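Long-range contacts in myosin-I heavy chain (Dictyostelium discoideum, PDB 5EJY), which is an actin-based motor with ATPase activity, takes part in early phagocytosis and adhesion, and is represented here by a MyTH4-FERM module of its tail: residues L121-W126 against S160-D165; E225-L230 against F245-S250; F289-F294 against E312-Q317. All blocks are in the same frame, centred on the assembly; numbering follows the deposited sequence.

Interaction 1 of 3, residues L121-W126 against S160-D165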
loop_
_atom_site.group_PDB
_atom_site.type_symbol
_atom_site.label_atom_id
_atom_site.label_comp_id
_atom_site.label_asym_id
_atom_site.label_seq_id
_atom_site.Cartn_x
_atom_site.Cartn_y
_atom_site.Cartn_z
ATOM N N LEU A 121 9.193 -0.717 -33.267
ATOM C CA LEU A 121 8.397 0.452 -32.925
ATOM C C LEU A 121 7.020 0.033 -32.427
ATOM O O LEU A 121 6.517 0.585 -31.439
ATOM C CB LEU A 121 8.268 1.400 -34.115
ATOM C CG LEU A 121 9.575 2.005 -34.630
ATOM C CD1 LEU A 121 9.293 3.015 -35.731
ATOM C CD2 LEU A 121 10.355 2.651 -33.499
ATOM N N ASN A 122 6.415 -0.936 -33.112
ATOM C CA ASN A 122 5.104 -1.453 -32.722
ATOM C C ASN A 122 5.199 -1.964 -31.288
ATOM O O ASN A 122 4.297 -1.763 -30.476
ATOM C CB ASN A 122 4.660 -2.575 -33.674
ATOM C CG ASN A 122 3.135 -2.656 -33.844
ATOM O OD1 ASN A 122 2.455 -1.635 -33.964
ATOM N ND2 ASN A 122 2.599 -3.879 -33.868
ATOM N N ILE A 123 6.315 -2.616 -30.981
ATOM C CA ILE A 123 6.562 -3.130 -29.639
ATOM C C ILE A 123 6.609 -2.009 -28.593
ATOM O O ILE A 123 6.035 -2.137 -27.511
ATOM C CB ILE A 123 7.865 -3.942 -29.599
ATOM C CG1 ILE A 123 7.665 -5.272 -30.334
ATOM C CG2 ILE A 123 8.311 -4.194 -28.172
ATOM C CD1 ILE A 123 8.886 -6.172 -30.310
ATOM N N ARG A 124 7.298 -0.919 -28.916
ATOM C CA ARG A 124 7.341 0.251 -28.040
ATOM C C ARG A 124 5.965 0.870 -27.808
ATOM O O ARG A 124 5.644 1.276 -26.681
ATOM C CB ARG A 124 8.289 1.309 -28.605
ATOM C CG ARG A 124 9.752 0.960 -28.425
ATOM C CD ARG A 124 10.107 0.933 -26.950
ATOM N NE ARG A 124 11.466 0.461 -26.722
ATOM C CZ ARG A 124 12.554 1.160 -27.029
ATOM N NH1 ARG A 124 12.433 2.360 -27.583
ATOM N NH2 ARG A 124 13.761 0.659 -26.788
ATOM N N VAL A 125 5.161 0.971 -28.863
ATOM C CA VAL A 125 3.829 1.548 -28.708
ATOM C C VAL A 125 2.987 0.655 -27.805
ATOM O O VAL A 125 2.235 1.150 -26.980
ATOM C CB VAL A 125 3.073 1.747 -30.044
ATOM C CG1 VAL A 125 1.710 2.400 -29.773
ATOM C CG2 VAL A 125 3.876 2.603 -30.996
ATOM N N TRP A 126 3.122 -0.661 -27.952
ATOM C CA TRP A 126 2.331 -1.574 -27.126
ATOM C C TRP A 126 2.771 -1.577 -25.649
ATOM O O TRP A 126 1.947 -1.780 -24.751
ATOM C CB TRP A 126 2.271 -2.981 -27.739
ATOM C CG TRP A 126 1.193 -3.066 -28.784
ATOM C CD1 TRP A 126 1.341 -2.952 -30.147
ATOM C CD2 TRP A 126 -0.208 -3.220 -28.546
ATOM N NE1 TRP A 126 0.117 -3.049 -30.761
ATOM C CE2 TRP A 126 -0.851 -3.214 -29.804
ATOM C CE3 TRP A 126 -0.983 -3.373 -27.390
ATOM C CZ2 TRP A 126 -2.232 -3.361 -29.936
ATOM C CZ3 TRP A 126 -2.348 -3.511 -27.518
ATOM C CH2 TRP A 126 -2.964 -3.510 -28.785
ATOM N N SER A 160 4.119 -9.880 -33.191
ATOM C CA SER A 160 5.090 -10.660 -32.471
ATOM C C SER A 160 4.492 -11.170 -31.167
ATOM O O SER A 160 3.404 -10.740 -30.742
ATOM C CB SER A 160 6.305 -9.786 -32.185
ATOM O OG SER A 160 5.882 -8.510 -31.722
ATOM N N LYS A 161 5.206 -12.091 -30.536
ATOM C CA LYS A 161 4.818 -12.568 -29.223
ATOM C C LYS A 161 4.749 -11.377 -28.261
ATOM O O LYS A 161 3.872 -11.309 -27.412
ATOM C CB LYS A 161 5.827 -13.596 -28.703
ATOM C CG LYS A 161 5.550 -14.052 -27.271
ATOM C CD LYS A 161 6.653 -14.963 -26.741
ATOM C CE LYS A 161 6.568 -15.108 -25.223
ATOM N NZ LYS A 161 5.204 -15.518 -24.771
ATOM N N SER A 162 5.686 -10.448 -28.411
ATOM C CA SER A 162 5.788 -9.295 -27.512
ATOM C C SER A 162 4.557 -8.396 -27.551
ATOM O O SER A 162 4.024 -8.014 -26.504
ATOM C CB SER A 162 7.061 -8.496 -27.807
ATOM O OG SER A 162 6.973 -7.182 -27.278
ATOM N N VAL A 163 4.096 -8.061 -28.753
ATOM C CA VAL A 163 2.870 -7.298 -28.896
ATOM C C VAL A 163 1.675 -8.051 -28.330
ATOM O O VAL A 163 0.834 -7.468 -27.650
ATOM C CB VAL A 163 2.595 -6.900 -30.361
ATOM C CG1 VAL A 163 1.168 -6.415 -30.516
ATOM C CG2 VAL A 163 3.587 -5.845 -30.808
ATOM N N LYS A 164 1.592 -9.351 -28.586
ATOM C CA LYS A 164 0.438 -10.103 -28.103
ATOM C C LYS A 164 0.438 -10.235 -26.573
ATOM O O LYS A 164 -0.619 -10.220 -25.951
ATOM C CB LYS A 164 0.358 -11.490 -28.734
ATOM C CG LYS A 164 -0.977 -12.169 -28.478
ATOM C CD LYS A 164 -1.156 -13.414 -29.330
ATOM C CE LYS A 164 -1.318 -13.070 -30.808
ATOM N NZ LYS A 164 -2.721 -12.729 -31.162
ATOM N N ASP A 165 1.616 -10.390 -25.988
ATOM C CA ASP A 165 1.728 -10.499 -24.534
ATOM C C ASP A 165 1.330 -9.163 -23.910
ATOM O O ASP A 165 0.615 -9.124 -22.911
ATOM C CB ASP A 165 3.158 -10.831 -24.114
ATOM C CG ASP A 165 3.534 -12.293 -24.363
ATOM O OD1 ASP A 165 2.635 -13.153 -24.460
ATOM O OD2 ASP A 165 4.744 -12.569 -24.435
HETATM O O HOH W 1 3.917 -6.940 -33.936
HETATM O O HOH W 2 5.226 -4.819 -26.550
#
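Val-163 and Trp-126 join two helices of the helical MyTH4 domain. Helix 119-133 and helix 161-180 run side by side in nearly the same direction, with local axes 9.1 Å apart and inclined by 15°. The main apolar contact is CH-pi. Val-163 CG1 stands 3.5 Å from the centroid of the five-membered ring of Trp-126, over its face and only 14° off the normal. This methyl is anti to the backbone N (chi1 166°). The other methyl, CG2, is beside that N and faces Trp-126 CD1 and the ND2 of Asn-122. Val-163 CG2 also meets Ile-123 CG1 at 4.1 Å. The indole reaches on to Leu-150 and Thr-153 of helix 143-155, and so bridges three helices. An alanine in place of Trp-126 would probably leave Val-163 CG1 without the ring face beneath it and open a gap between these helices.

The end of Ile-123 also lies against two serines. Ile-123 CG2 lies 3.4 Å from Ser-162 OG, and Ile-123 CG1 lies near Ser-160 OG.

The polar links across the contact go through water. One water accepts from Ser-160 N and, weakly, from Asn-122 ND2, near the start of helix 161-180. A second water donates to Ile-123 O and is hydrogen-bonded to Ser-162 OG, in each case at 3.0 Å. Ser-160 is also the N-cap of its helix: its OG accepts a weak but nearly straight bond from Val-163 N, with Ser-160 OG and Val-163 N 3.5 Å apart.

Interaction 2 of 3, residues E225-L230 against F245-S250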
loop_
_atom_site.group_PDB
_atom_site.type_symbol
_atom_site.label_atom_id
_atom_site.label_comp_id
_atom_site.label_asym_id
_atom_site.label_seq_id
_atom_site.Cartn_x
_atom_site.Cartn_y
_atom_site.Cartn_z
ATOM N N GLU A 225 -6.137 -7.516 -0.879
ATOM C CA GLU A 225 -5.704 -8.712 -1.611
ATOM C C GLU A 225 -4.381 -9.221 -1.084
ATOM O O GLU A 225 -4.197 -10.420 -0.864
ATOM C CB GLU A 225 -5.558 -8.424 -3.112
ATOM C CG GLU A 225 -6.864 -8.353 -3.846
ATOM C CD GLU A 225 -6.702 -7.938 -5.295
ATOM O OE1 GLU A 225 -5.654 -7.352 -5.660
ATOM O OE2 GLU A 225 -7.642 -8.201 -6.072
ATOM N N SER A 226 -3.444 -8.305 -0.898
ATOM C CA SER A 226 -2.110 -8.693 -0.451
ATOM C C SER A 226 -2.077 -9.170 0.998
ATOM O O SER A 226 -1.288 -10.056 1.347
ATOM C CB SER A 226 -1.128 -7.546 -0.641
ATOM O OG SER A 226 -0.633 -7.566 -1.963
ATOM N N SER A 227 -2.928 -8.580 1.832
ATOM C CA SER A 227 -3.062 -9.023 3.217
ATOM C C SER A 227 -3.641 -10.442 3.273
ATOM O O SER A 227 -3.199 -11.257 4.077
ATOM C CB SER A 227 -3.933 -8.054 4.017
ATOM O OG SER A 227 -3.325 -6.777 4.067
ATOM N N ASN A 228 -4.623 -10.731 2.418
ATOM C CA ASN A 228 -5.167 -12.087 2.322
ATOM C C ASN A 228 -4.125 -13.076 1.813
ATOM O O ASN A 228 -4.014 -14.205 2.304
ATOM C CB ASN A 228 -6.373 -12.131 1.381
ATOM C CG ASN A 228 -7.575 -11.375 1.915
ATOM O OD1 ASN A 228 -7.667 -11.065 3.107
ATOM N ND2 ASN A 228 -8.521 -11.091 1.029
ATOM N N ASP A 229 -3.392 -12.656 0.788
ATOM C CA ASP A 229 -2.340 -13.485 0.194
ATOM C C ASP A 229 -1.285 -13.846 1.240
ATOM O O ASP A 229 -0.905 -15.010 1.381
ATOM C CB ASP A 229 -1.703 -12.725 -0.973
ATOM C CG ASP A 229 -0.833 -13.598 -1.858
ATOM O OD1 ASP A 229 -0.928 -14.852 -1.811
ATOM O OD2 ASP A 229 -0.057 -13.006 -2.630
ATOM N N LEU A 230 -0.799 -12.850 1.975
ATOM C CA LEU A 230 0.217 -13.108 2.992
ATOM C C LEU A 230 -0.328 -13.985 4.123
ATOM O O LEU A 230 0.380 -14.839 4.639
ATOM C CB LEU A 230 0.764 -11.807 3.587
ATOM C CG LEU A 230 2.202 -11.455 3.219
ATOM C CD1 LEU A 230 2.722 -10.383 4.181
ATOM C CD2 LEU A 230 3.110 -12.695 3.227
ATOM N N PHE A 245 -5.240 -8.763 10.346
ATOM C CA PHE A 245 -3.935 -8.275 9.888
ATOM C C PHE A 245 -4.076 -7.401 8.643
ATOM O O PHE A 245 -4.991 -7.592 7.850
ATOM C CB PHE A 245 -3.001 -9.451 9.550
ATOM C CG PHE A 245 -2.331 -10.086 10.752
ATOM C CD1 PHE A 245 -3.079 -10.765 11.701
ATOM C CD2 PHE A 245 -0.951 -10.020 10.907
ATOM C CE1 PHE A 245 -2.467 -11.383 12.775
ATOM C CE2 PHE A 245 -0.323 -10.626 11.993
ATOM C CZ PHE A 245 -1.083 -11.313 12.927
ATOM N N THR A 246 -3.171 -6.439 8.480
ATOM C CA THR A 246 -3.109 -5.643 7.252
ATOM C C THR A 246 -1.652 -5.353 6.976
ATOM O O THR A 246 -0.788 -5.643 7.800
ATOM C CB THR A 246 -3.849 -4.272 7.350
ATOM O OG1 THR A 246 -3.124 -3.371 8.213
ATOM C CG2 THR A 246 -5.280 -4.453 7.869
ATOM N N ILE A 247 -1.387 -4.750 5.828
ATOM C CA ILE A 247 -0.042 -4.338 5.488
ATOM C C ILE A 247 0.003 -2.830 5.655
ATOM O O ILE A 247 -0.869 -2.129 5.147
ATOM C CB ILE A 247 0.301 -4.715 4.030
ATOM C CG1 ILE A 247 0.316 -6.249 3.875
ATOM C CG2 ILE A 247 1.662 -4.133 3.639
ATOM C CD1 ILE A 247 0.386 -6.729 2.428
ATOM N N ILE A 248 1.006 -2.340 6.381
ATOM C CA ILE A 248 1.181 -0.906 6.573
ATOM C C ILE A 248 2.464 -0.424 5.905
ATOM O O ILE A 248 3.307 -1.236 5.501
ATOM C CB ILE A 248 1.174 -0.510 8.091
ATOM C CG1 ILE A 248 2.275 -1.247 8.855
ATOM C CG2 ILE A 248 -0.190 -0.779 8.700
ATOM C CD1 ILE A 248 3.570 -0.483 8.957
ATOM N N GLU A 249 2.598 0.892 5.761
ATOM C CA GLU A 249 3.829 1.463 5.240
ATOM C C GLU A 249 4.666 2.020 6.382
ATOM O O GLU A 249 4.141 2.567 7.353
ATOM C CB GLU A 249 3.554 2.543 4.184
ATOM C CG GLU A 249 2.619 3.613 4.621
ATOM C CD GLU A 249 2.369 4.662 3.541
ATOM O OE1 GLU A 249 2.788 5.810 3.744
ATOM O OE2 GLU A 249 1.755 4.343 2.501
ATOM N N SER A 250 5.972 1.851 6.270
ATOM C CA SER A 250 6.888 2.325 7.295
ATOM C C SER A 250 8.012 3.113 6.641
ATOM O O SER A 250 8.823 2.559 5.904
ATOM C CB SER A 250 7.455 1.150 8.087
ATOM O OG SER A 250 8.381 1.589 9.062
#
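Ser-227 OG and Ile-247 CG1 both lie beside their own backbone N and anti to the carbonyl carbon, with chi1 of -63° and -65°. These torsions place the two atoms where they meet: Ile-247 CG1 passes 3.7 Å from Ser-227 OG. In Ile-247 the chain then runs on extended to CD1. Ile-247 CD1 touches Ser-226 CB at 3.5 Å.

Ser-227 OG sits against the strand backbone, 3.4 Å from Thr-246 CA. Its polar partner is within its own helix, where OG is hydrogen-bonded to Cys-223 O. Both serines are small, and the backbones come close: Ser-227 CA and Thr-246 CA are 5.3 Å apart. The contact is therefore mostly a fit of serine CB and OG atoms against strand atoms and one isoleucine. Ile-247 also packs on Phe-287 of the neighbouring strand 285-291, and Ser-226 on Leu-215 and Leu-264.

The local axes of the helix and strand segments are 7.4 Å apart, with their directions at 120°. A helix laid over a mixed sheet of strand order 2-1-5-3-4 is the beta-grasp fold, here the ubiquitin-like lobe of the FERM domain.

Interaction 3 of 3, residues F289-F294 against E312-Q317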
loop_
_atom_site.group_PDB
_atom_site.type_symbol
_atom_site.label_atom_id
_atom_site.label_comp_id
_atom_site.label_asym_id
_atom_site.label_seq_id
_atom_site.Cartn_x
_atom_site.Cartn_y
_atom_site.Cartn_z
ATOM N N PHE A 289 3.704 -6.300 7.785
ATOM C CA PHE A 289 2.488 -7.097 7.982
ATOM C C PHE A 289 2.213 -7.185 9.492
ATOM O O PHE A 289 2.940 -7.874 10.207
ATOM C CB PHE A 289 2.747 -8.490 7.384
ATOM C CG PHE A 289 1.548 -9.413 7.349
ATOM C CD1 PHE A 289 0.319 -8.993 6.863
ATOM C CD2 PHE A 289 1.685 -10.736 7.743
ATOM C CE1 PHE A 289 -0.771 -9.878 6.797
ATOM C CE2 PHE A 289 0.604 -11.635 7.671
ATOM C CZ PHE A 289 -0.620 -11.202 7.202
ATOM N N LYS A 290 1.194 -6.468 9.978
ATOM C CA LYS A 290 0.937 -6.345 11.415
ATOM C C LYS A 290 -0.515 -6.621 11.730
ATOM O O LYS A 290 -1.370 -6.496 10.861
ATOM C CB LYS A 290 1.175 -4.895 11.887
ATOM C CG LYS A 290 2.585 -4.385 11.837
ATOM C CD LYS A 290 2.607 -3.022 12.537
ATOM C CE LYS A 290 1.627 -3.029 13.724
ATOM N NZ LYS A 290 1.523 -1.731 14.480
ATOM N N LYS A 291 -0.812 -6.872 13.006
ATOM C CA LYS A 291 -2.198 -7.081 13.402
ATOM C C LYS A 291 -2.850 -5.759 13.749
ATOM O O LYS A 291 -2.405 -5.063 14.668
ATOM C CB LYS A 291 -2.321 -8.043 14.584
ATOM C CG LYS A 291 -3.773 -8.409 14.872
ATOM C CD LYS A 291 -3.886 -9.575 15.847
ATOM C CE LYS A 291 -5.341 -9.940 16.072
ATOM N NZ LYS A 291 -5.485 -11.225 16.813
ATOM N N LYS A 292 -3.907 -5.428 13.018
ATOM C CA LYS A 292 -4.576 -4.137 13.181
ATOM C C LYS A 292 -5.818 -4.251 14.061
ATOM O O LYS A 292 -6.080 -3.397 14.923
ATOM C CB LYS A 292 -4.993 -3.595 11.805
ATOM C CG LYS A 292 -5.729 -2.235 11.842
ATOM C CD LYS A 292 -6.015 -1.755 10.410
ATOM C CE LYS A 292 -6.797 -0.438 10.389
ATOM N NZ LYS A 292 -7.063 -0.064 8.961
ATOM N N LEU A 293 -6.598 -5.299 13.818
ATOM C CA LEU A 293 -7.929 -5.418 14.418
ATOM C C LEU A 293 -8.006 -6.640 15.319
ATOM O O LEU A 293 -7.507 -7.711 14.970
ATOM C CB LEU A 293 -8.988 -5.504 13.316
ATOM C CG LEU A 293 -9.140 -4.227 12.481
ATOM C CD1 LEU A 293 -9.739 -4.519 11.120
ATOM C CD2 LEU A 293 -9.986 -3.210 13.242
ATOM N N PHE A 294 -8.618 -6.475 16.488
ATOM C CA PHE A 294 -8.700 -7.561 17.454
ATOM C C PHE A 294 -10.138 -8.002 17.681
ATOM O O PHE A 294 -10.826 -7.485 18.556
ATOM C CB PHE A 294 -8.021 -7.147 18.758
ATOM C CG PHE A 294 -6.553 -6.895 18.595
ATOM C CD1 PHE A 294 -6.098 -5.693 18.077
ATOM C CD2 PHE A 294 -5.633 -7.875 18.908
ATOM C CE1 PHE A 294 -4.751 -5.467 17.907
ATOM C CE2 PHE A 294 -4.283 -7.661 18.741
ATOM C CZ PHE A 294 -3.836 -6.465 18.247
ATOM N N GLU A 312 1.586 -15.839 17.493
ATOM C CA GLU A 312 3.043 -15.644 17.546
ATOM C C GLU A 312 3.487 -14.355 16.854
ATOM O O GLU A 312 4.343 -13.630 17.372
ATOM C CB GLU A 312 3.785 -16.839 16.932
ATOM C CG GLU A 312 3.482 -18.165 17.607
ATOM C CD GLU A 312 4.068 -18.275 19.011
ATOM O OE1 GLU A 312 5.051 -17.563 19.319
ATOM O OE2 GLU A 312 3.536 -19.078 19.809
ATOM N N PHE A 313 2.931 -14.068 15.675
ATOM C CA PHE A 313 3.234 -12.796 15.024
ATOM C C PHE A 313 2.843 -11.670 15.988
ATOM O O PHE A 313 3.599 -10.712 16.203
ATOM C CB PHE A 313 2.463 -12.643 13.697
ATOM C CG PHE A 313 3.147 -13.282 12.494
ATOM C CD1 PHE A 313 4.524 -13.289 12.372
ATOM C CD2 PHE A 313 2.388 -13.849 11.467
ATOM C CE1 PHE A 313 5.143 -13.873 11.256
ATOM C CE2 PHE A 313 2.992 -14.422 10.357
ATOM C CZ PHE A 313 4.371 -14.434 10.250
ATOM N N TYR A 314 1.664 -11.790 16.580
ATOM C CA TYR A 314 1.197 -10.734 17.474
ATOM C C TYR A 314 2.082 -10.517 18.714
ATOM O O TYR A 314 2.346 -9.373 19.087
ATOM C CB TYR A 314 -0.267 -10.933 17.885
ATOM C CG TYR A 314 -0.682 -9.916 18.926
ATOM C CD1 TYR A 314 -0.606 -8.551 18.652
ATOM C CD2 TYR A 314 -1.103 -10.310 20.189
ATOM C CE1 TYR A 314 -0.959 -7.598 19.609
ATOM C CE2 TYR A 314 -1.471 -9.355 21.158
ATOM C CZ TYR A 314 -1.399 -8.013 20.856
ATOM O OH TYR A 314 -1.756 -7.074 21.813
ATOM N N TYR A 315 2.539 -11.593 19.354
ATOM C CA TYR A 315 3.403 -11.438 20.529
ATOM C C TYR A 315 4.637 -10.607 20.208
ATOM O O TYR A 315 5.072 -9.805 21.026
ATOM C CB TYR A 315 3.848 -12.787 21.108
ATOM C CG TYR A 315 2.726 -13.704 21.515
ATOM C CD1 TYR A 315 1.523 -13.203 21.977
ATOM C CD2 TYR A 315 2.867 -15.090 21.409
ATOM C CE1 TYR A 315 0.490 -14.055 22.341
ATOM C CE2 TYR A 315 1.848 -15.941 21.774
ATOM C CZ TYR A 315 0.663 -15.421 22.238
ATOM O OH TYR A 315 -0.356 -16.279 22.595
ATOM N N HIS A 316 5.216 -10.802 19.027
ATOM C CA HIS A 316 6.378 -10.008 18.630
ATOM C C HIS A 316 6.013 -8.536 18.525
ATOM O O HIS A 316 6.785 -7.661 18.917
ATOM C CB HIS A 316 6.936 -10.480 17.283
ATOM C CG HIS A 316 7.528 -11.852 17.323
ATOM N ND1 HIS A 316 6.853 -12.967 16.879
ATOM C CD2 HIS A 316 8.731 -12.289 17.760
ATOM C CE1 HIS A 316 7.615 -14.033 17.036
ATOM N NE2 HIS A 316 8.763 -13.648 17.564
ATOM N N GLN A 317 4.839 -8.277 17.961
ATOM C CA GLN A 317 4.328 -6.913 17.796
ATOM C C GLN A 317 4.092 -6.234 19.146
ATOM O O GLN A 317 4.526 -5.108 19.364
ATOM C CB GLN A 317 3.025 -6.958 17.001
ATOM C CG GLN A 317 2.190 -5.690 17.019
ATOM C CD GLN A 317 0.947 -5.827 16.153
ATOM O OE1 GLN A 317 0.964 -6.546 15.157
ATOM N NE2 GLN A 317 -0.139 -5.170 16.545
#
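Gln-317 grips the backbone of Lys-291 with both ends of its amide. Gln-317 OE1 accepts from Lys-291 N at 2.8 Å. Gln-317 NE2 donates to Lys-291 O at 2.9 Å. Each donor lies in the plane of the carbonyl it meets, on a lone pair, and both bonds are fairly straight. Lys-291 O also lies close to the amide plane of Gln-317. The pair of bonds fixes the rotation of the amide and settles which end is oxygen. Gln-317 CG is anti to the backbone N (chi1 166°), and the chain beyond it is extended, which carries the amide out from helix 304-322. The side chain of Lys-290 crosses that of Gln-317 at about a right angle, with Lys-290 CE 3.8 Å from Gln-317 CD. Lys-290 NZ goes on to a salt bridge with Glu-255.

The contact joins the ubiquitin-like lobe of the FERM domain to its helical central lobe. Strand 285-291 ends here, and the local axes of strand 289-291 and helix 312-317 stand almost perpendicular, at 88°. Phe-289 has a backbone partner, Thr-206, on strand 201-207, and Lys-292 has one in Gly-244.

Past the strand end the contact is aromatic. Phe-294 and Tyr-314 form a T-shaped pair, with the edge of Phe-294 toward the face of Tyr-314. Their centroids are 5.0 Å apart and the planes stand at 68°. Phe-294 CZ and CE2 both come to 3.4 Å from Tyr-314 CE1. The phenol oxygen, Tyr-314 OH, is hydrogen-bonded to Asn-408 N, so the ring is held at its far end too. Lys-291 CG lies over one face of the Phe-294 ring. Lys-291 NZ is 5.9 Å from the Tyr-314 ring centroid, a long cation-pi approach that is at most weakly attractive.

Interaction 1 belongs to the MyTH4 domain, while interactions 2 and 3 lie within FERM. The centres of interactions 1 and 3 are about 45 Å apart, on opposite sides of the chain's centre. Interaction 1 is partly buried, and water mediates its polar links. The other two are buried. Interactions 2 and 3 touch, because strands 245-251 and 285-291 are neighbours in one sheet: Thr-246 N lies 3.0 Å from Lys-290 O, probably hydrogen-bonded, and Leu-230 packs on Phe-289. Their chemistry differs with their place. Interaction 2 fits two small serines against one isoleucine and strand backbone, within one lobe, whereas interaction 3 spans two lobes with direct amide-to-backbone bonds and aromatic rings.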